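Local coordinates for protein malate synthase (Haloferax volcanii, PDB 3OYZ) that catalyses the magnesium-dependent Claisen condensation of acetyl-CoA with glyoxylate and hydrolysis of the malyl-CoA intermediate, giving malate and CoA in the glyoxylate cycle, at residues F15-A20 / D44-D49. Numbering follows the deposited sequence.
Sequences FTSPTA and DVWVPD. With ACO (acetyl coenzyme *a), chain B.
Trp-46 NE1 donates a nearly straight hydrogen bond (174°) to Ser-17 OG at 3.0 Å, with OG in the indole plane. Ser-17 OG, set anti to its own carbonyl carbon (chi1 -63°), in turn donates to adenine N1A of acetyl-CoA at 2.8 Å, two bonds that would hold the hydroxyl's direction. Pro-48 CD sits over the centre of one indole face. Phe-15 has its CG anti to the backbone N; its CD2 lies 3.8 Å from Trp-46 CD1. The phenyl and the five-membered indole ring are oblique, planes at 39°, while Phe-15 CZ lies 3.4 Å from adenine N1A. An alanine in place of Trp-46 would probably deprive Ser-17 OG of its donor, leaving the adenine bond with less help in fixing the hydroxyl's rotation, and open a gap beside Phe-15 and Pro-48.

Thr-16 and Val-47 lie side by side on the sheet face opposite Phe-15, Ser-17 and Trp-46; Thr-16 CG2 meets Val-47 CB at 3.7 Å, and Thr-16 OG1 donates to pantetheine O5P at 2.8 Å. Asp-49, on this face too, forms a salt bridge with glyoxylate-binding Arg-84. Four backbone bonds, including Val-47 N to Phe-15 O at 2.8 Å, make strands 13-18 and 45-49 parallel neighbours, joined through helix 29-36: the opening beta-alpha-beta unit of a TIM barrel, lining its acetyl-CoA pocket.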
ATOM      1  N   PHE A  15       1.223 -19.101  18.482  1.00 35.93           N
ATOM      2  CA  PHE A  15      -0.002 -19.907  18.748  1.00 34.41           C
ATOM      3  C   PHE A  15      -0.759 -19.463  19.971  1.00 32.60           C
ATOM      4  O   PHE A  15      -0.139 -19.473  21.019  1.00 34.29           O
ATOM      5  CB  PHE A  15       0.533 -21.321  19.120  1.00 37.07           C
ATOM      6  CG  PHE A  15      -0.516 -22.373  19.447  1.00 34.13           C
ATOM      7  CD1 PHE A  15      -1.734 -22.423  18.793  1.00 30.24           C
ATOM      8  CD2 PHE A  15      -0.181 -23.431  20.322  1.00 42.79           C
ATOM      9  CE1 PHE A  15      -2.717 -23.421  19.108  1.00 39.57           C
ATOM     10  CE2 PHE A  15      -1.121 -24.459  20.630  1.00 40.19           C
ATOM     11  CZ  PHE A  15      -2.381 -24.464  19.991  1.00 38.45           C
ATOM     12  N   THR A  16      -2.018 -19.057  19.912  1.00 33.50           N
ATOM     13  CA  THR A  16      -2.682 -18.664  21.138  1.00 35.64           C
ATOM     14  C   THR A  16      -3.518 -19.826  21.747  1.00 39.40           C
ATOM     15  O   THR A  16      -4.193 -20.543  20.999  1.00 40.59           O
ATOM     16  CB  THR A  16      -3.688 -17.565  20.861  1.00 35.44           C
ATOM     17  OG1 THR A  16      -4.298 -17.912  19.620  1.00 36.62           O
ATOM     18  CG2 THR A  16      -2.915 -16.148  20.672  1.00 32.22           C
ATOM     19  N   SER A  17      -3.592 -19.876  23.081  1.00 40.20           N
ATOM     20  CA  SER A  17      -4.440 -20.844  23.809  1.00 41.24           C
ATOM     21  C   SER A  17      -5.323 -20.157  24.851  1.00 41.74           C
ATOM     22  O   SER A  17      -4.864 -19.336  25.628  1.00 42.03           O
ATOM     23  CB  SER A  17      -3.545 -21.847  24.532  1.00 36.83           C
ATOM     24  OG  SER A  17      -2.793 -22.580  23.568  1.00 41.67           O
ATOM     25  N   PRO A  18      -6.616 -20.488  24.919  1.00 43.06           N
ATOM     26  CA  PRO A  18      -7.426 -19.849  25.969  1.00 43.47           C
ATOM     27  C   PRO A  18      -6.870 -20.177  27.361  1.00 44.77           C
ATOM     28  O   PRO A  18      -6.338 -21.263  27.570  1.00 46.43           O
ATOM     29  CB  PRO A  18      -8.817 -20.444  25.769  1.00 43.33           C
ATOM     30  CG  PRO A  18      -8.809 -20.913  24.363  1.00 42.23           C
ATOM     31  CD  PRO A  18      -7.407 -21.369  24.045  1.00 43.42           C
ATOM     32  N   THR A  19      -6.902 -19.251  28.314  1.00 43.26           N
ATOM     33  CA  THR A  19      -6.204 -19.499  29.570  1.00 43.63           C
ATOM     34  C   THR A  19      -7.160 -20.114  30.621  1.00 46.11           C
ATOM     35  O   THR A  19      -6.701 -20.658  31.624  1.00 46.59           O
ATOM     36  CB  THR A  19      -5.701 -18.176  30.133  1.00 43.04           C
ATOM     37  OG1 THR A  19      -6.886 -17.389  30.252  1.00 38.19           O
ATOM     38  CG2 THR A  19      -4.785 -17.503  29.104  1.00 40.66           C
ATOM     39  N   ALA A  20      -8.459 -20.010  30.394  1.00 47.03           N
ATOM     40  CA  ALA A  20      -9.480 -20.456  31.338  1.00 51.50           C
ATOM     41  C   ALA A  20     -10.818 -20.692  30.636  1.00 54.64           C
ATOM     42  O   ALA A  20     -11.478 -19.741  30.220  1.00 54.38           O
ATOM     43  CB  ALA A  20      -9.648 -19.475  32.495  1.00 48.94           C
ATOM     44  N   ASP A  44       7.078 -21.738  17.621  1.00 39.58           N
ATOM     45  CA  ASP A  44       8.195 -20.872  18.029  1.00 37.82           C
ATOM     46  C   ASP A  44       7.788 -19.921  19.164  1.00 35.60           C
ATOM     47  O   ASP A  44       8.563 -19.614  20.065  1.00 36.98           O
ATOM     48  CB  ASP A  44       8.662 -20.069  16.810  1.00 39.02           C
ATOM     49  CG  ASP A  44       9.382 -20.922  15.822  1.00 42.70           C
ATOM     50  OD1 ASP A  44      10.025 -21.910  16.270  1.00 42.12           O
ATOM     51  OD2 ASP A  44       9.312 -20.615  14.610  1.00 40.93           O
ATOM     52  N   VAL A  45       6.548 -19.474  19.181  1.00 36.26           N
ATOM     53  CA  VAL A  45       6.092 -18.516  20.200  1.00 34.49           C
ATOM     54  C   VAL A  45       4.748 -18.999  20.617  1.00 33.72           C
ATOM     55  O   VAL A  45       3.841 -19.164  19.818  1.00 35.27           O
ATOM     56  CB  VAL A  45       6.034 -16.987  19.681  1.00 33.51           C
ATOM     57  CG1 VAL A  45       5.276 -16.179  20.655  1.00 33.72           C
ATOM     58  CG2 VAL A  45       7.403 -16.441  19.720  1.00 31.85           C
ATOM     59  N   TRP A  46       4.602 -19.206  21.922  1.00 34.58           N
ATOM     60  CA  TRP A  46       3.348 -19.684  22.409  1.00 34.50           C
ATOM     61  C   TRP A  46       2.712 -18.581  23.233  1.00 29.92           C
ATOM     62  O   TRP A  46       3.372 -17.998  24.073  1.00 34.08           O
ATOM     63  CB  TRP A  46       3.592 -20.939  23.309  1.00 33.71           C
ATOM     64  CG  TRP A  46       2.286 -21.409  23.914  1.00 37.53           C
ATOM     65  CD1 TRP A  46       1.069 -21.476  23.299  1.00 40.96           C
ATOM     66  CD2 TRP A  46       2.068 -21.830  25.265  1.00 36.28           C
ATOM     67  NE1 TRP A  46       0.106 -21.908  24.189  1.00 40.13           N
ATOM     68  CE2 TRP A  46       0.698 -22.090  25.409  1.00 36.72           C
ATOM     69  CE3 TRP A  46       2.923 -22.026  26.376  1.00 36.93           C
ATOM     70  CZ2 TRP A  46       0.142 -22.622  26.602  1.00 37.97           C
ATOM     71  CZ3 TRP A  46       2.342 -22.433  27.608  1.00 38.53           C
ATOM     72  CH2 TRP A  46       0.973 -22.737  27.690  1.00 38.41           C
ATOM     73  N   VAL A  47       1.444 -18.304  23.006  1.00 33.62           N
ATOM     74  CA  VAL A  47       0.761 -17.184  23.651  1.00 35.08           C
ATOM     75  C   VAL A  47      -0.424 -17.627  24.503  1.00 35.51           C
ATOM     76  O   VAL A  47      -1.559 -17.736  24.024  1.00 34.90           O
ATOM     77  CB  VAL A  47       0.309 -16.190  22.512  1.00 36.00           C
ATOM     78  CG1 VAL A  47      -0.286 -14.922  23.088  1.00 33.29           C
ATOM     79  CG2 VAL A  47       1.542 -15.868  21.680  1.00 33.03           C
ATOM     80  N   PRO A  48      -0.195 -17.849  25.809  1.00 35.51           N
ATOM     81  CA  PRO A  48      -1.423 -18.008  26.567  1.00 36.37           C
ATOM     82  C   PRO A  48      -2.247 -16.730  26.523  1.00 37.80           C
ATOM     83  O   PRO A  48      -1.785 -15.688  26.989  1.00 40.14           O
ATOM     84  CB  PRO A  48      -0.912 -18.152  28.003  1.00 35.91           C
ATOM     85  CG  PRO A  48       0.435 -18.834  27.886  1.00 34.14           C
ATOM     86  CD  PRO A  48       1.018 -18.232  26.578  1.00 36.18           C
ATOM     87  N   ASP A  49      -3.478 -16.826  26.087  1.00 37.26           N
ATOM     88  CA  ASP A  49      -4.258 -15.669  25.739  1.00 36.99           C
ATOM     89  C   ASP A  49      -5.331 -15.294  26.691  1.00 36.46           C
ATOM     90  O   ASP A  49      -6.449 -15.722  26.479  1.00 37.62           O
ATOM     91  CB  ASP A  49      -4.815 -15.875  24.338  1.00 37.40           C
ATOM     92  CG  ASP A  49      -5.424 -14.633  23.745  1.00 38.07           C
ATOM     93  OD1 ASP A  49      -5.329 -13.566  24.366  1.00 36.56           O
ATOM     94  OD2 ASP A  49      -6.077 -14.766  22.688  1.00 40.94           O
TER
HETATM   95  N1A ACO B 434      -4.674 -24.388  22.499  1.00 53.78           N
HETATM   96  C2A ACO B 434      -4.560 -25.565  23.145  1.00 55.80           C
HETATM   97  N3A ACO B 434      -5.216 -26.656  22.714  1.00 55.93           N
HETATM   98  C4A ACO B 434      -6.041 -26.647  21.635  1.00 51.48           C
HETATM   99  C5A ACO B 434      -6.183 -25.369  20.905  1.00 52.58           C
HETATM  100  C6A ACO B 434      -5.468 -24.187  21.423  1.00 49.84           C
HETATM  101  N6A ACO B 434      -5.666 -23.022  20.750  1.00 41.53           N
HETATM  102  N7A ACO B 434      -7.031 -25.575  19.889  1.00 51.44           N
HETATM  103  C8A ACO B 434      -7.424 -26.869  19.964  1.00 52.36           C
HETATM  104  N9A ACO B 434      -6.803 -27.514  20.961  1.00 54.36           N
HETATM  105  C1B ACO B 434      -7.015 -28.965  21.270  1.00 55.72           C
HETATM  106  C2B ACO B 434      -8.491 -29.275  21.057  1.00 56.80           C
HETATM  107  O2B ACO B 434      -9.203 -28.963  22.252  1.00 53.85           O
HETATM  108  C3B ACO B 434      -8.482 -30.749  20.701  1.00 57.48           C
HETATM  109  O3B ACO B 434      -8.304 -31.376  21.974  1.00 66.57           O
HETATM  110  P3B ACO B 434      -8.733 -32.917  22.368  1.00 68.62           P
HETATM  111  O7A ACO B 434      -7.356 -33.560  22.320  1.00 59.08           O
HETATM  112  O8A ACO B 434      -9.715 -33.236  21.259  1.00 62.26           O
HETATM  113  O9A ACO B 434      -9.395 -32.858  23.726  1.00 63.28           O
HETATM  114  C4B ACO B 434      -7.207 -30.870  19.881  1.00 60.24           C
HETATM  115  O4B ACO B 434      -6.324 -29.848  20.366  1.00 61.14           O
HETATM  116  C5B ACO B 434      -7.459 -30.601  18.402  1.00 59.85           C
HETATM  117  O5B ACO B 434      -8.416 -29.543  18.330  1.00 57.79           O
HETATM  118  P1A ACO B 434      -9.166 -29.157  16.965  1.00 61.45           P
HETATM  119  O1A ACO B 434     -10.128 -30.186  16.464  1.00 64.37           O
HETATM  120  O2A ACO B 434      -8.049 -28.848  16.011  1.00 62.49           O
HETATM  121  O3A ACO B 434     -10.018 -27.816  17.167  1.00 61.06           O
HETATM  122  P2A ACO B 434     -11.400 -27.793  17.978  1.00 60.67           P
HETATM  123  O4A ACO B 434     -11.000 -28.638  19.144  1.00 59.23           O
HETATM  124  O5A ACO B 434     -12.518 -27.917  16.964  1.00 59.56           O
HETATM  125  O6A ACO B 434     -11.605 -26.267  18.504  1.00 60.87           O
HETATM  126  CBP ACO B 434     -11.297 -23.827  18.529  1.00 52.29           C
HETATM  127  CCP ACO B 434     -11.519 -25.089  17.687  1.00 52.71           C
HETATM  128  CDP ACO B 434     -12.439 -23.627  19.523  1.00 50.23           C
HETATM  129  CEP ACO B 434     -11.318 -22.647  17.566  1.00 53.70           C
HETATM  130  CAP ACO B 434     -10.001 -23.881  19.347  1.00 47.03           C
HETATM  131  OAP ACO B 434      -9.015 -24.319  18.423  1.00 44.25           O
HETATM  132  C9P ACO B 434      -9.562 -22.546  19.914  1.00 51.07           C
HETATM  133  O9P ACO B 434     -10.185 -22.041  20.854  1.00 51.97           O
HETATM  134  N8P ACO B 434      -8.509 -21.962  19.318  1.00 50.03           N
HETATM  135  C7P ACO B 434      -8.025 -20.683  19.822  1.00 48.96           C
HETATM  136  C6P ACO B 434      -8.937 -19.498  19.470  1.00 49.60           C
HETATM  137  C5P ACO B 434      -8.136 -18.260  19.830  1.00 46.12           C
HETATM  138  O5P ACO B 434      -6.999 -18.378  20.283  1.00 45.07           O
HETATM  139  N4P ACO B 434      -8.727 -17.096  19.565  1.00 46.02           N
HETATM  140  C3P ACO B 434      -8.123 -15.794  19.789  1.00 43.71           C
HETATM  141  C2P ACO B 434      -6.957 -15.535  18.832  1.00 44.36           C
HETATM  142  S1P ACO B 434      -7.823 -14.797  17.478  1.00 49.96           S
HETATM  143  C   ACO B 434      -8.143 -13.181  17.823  1.00 49.65           C
HETATM  144  O   ACO B 434      -8.087 -12.709  18.942  1.00 49.96           O
HETATM  145  CH3 ACO B 434      -8.570 -12.323  16.671  1.00 48.62           C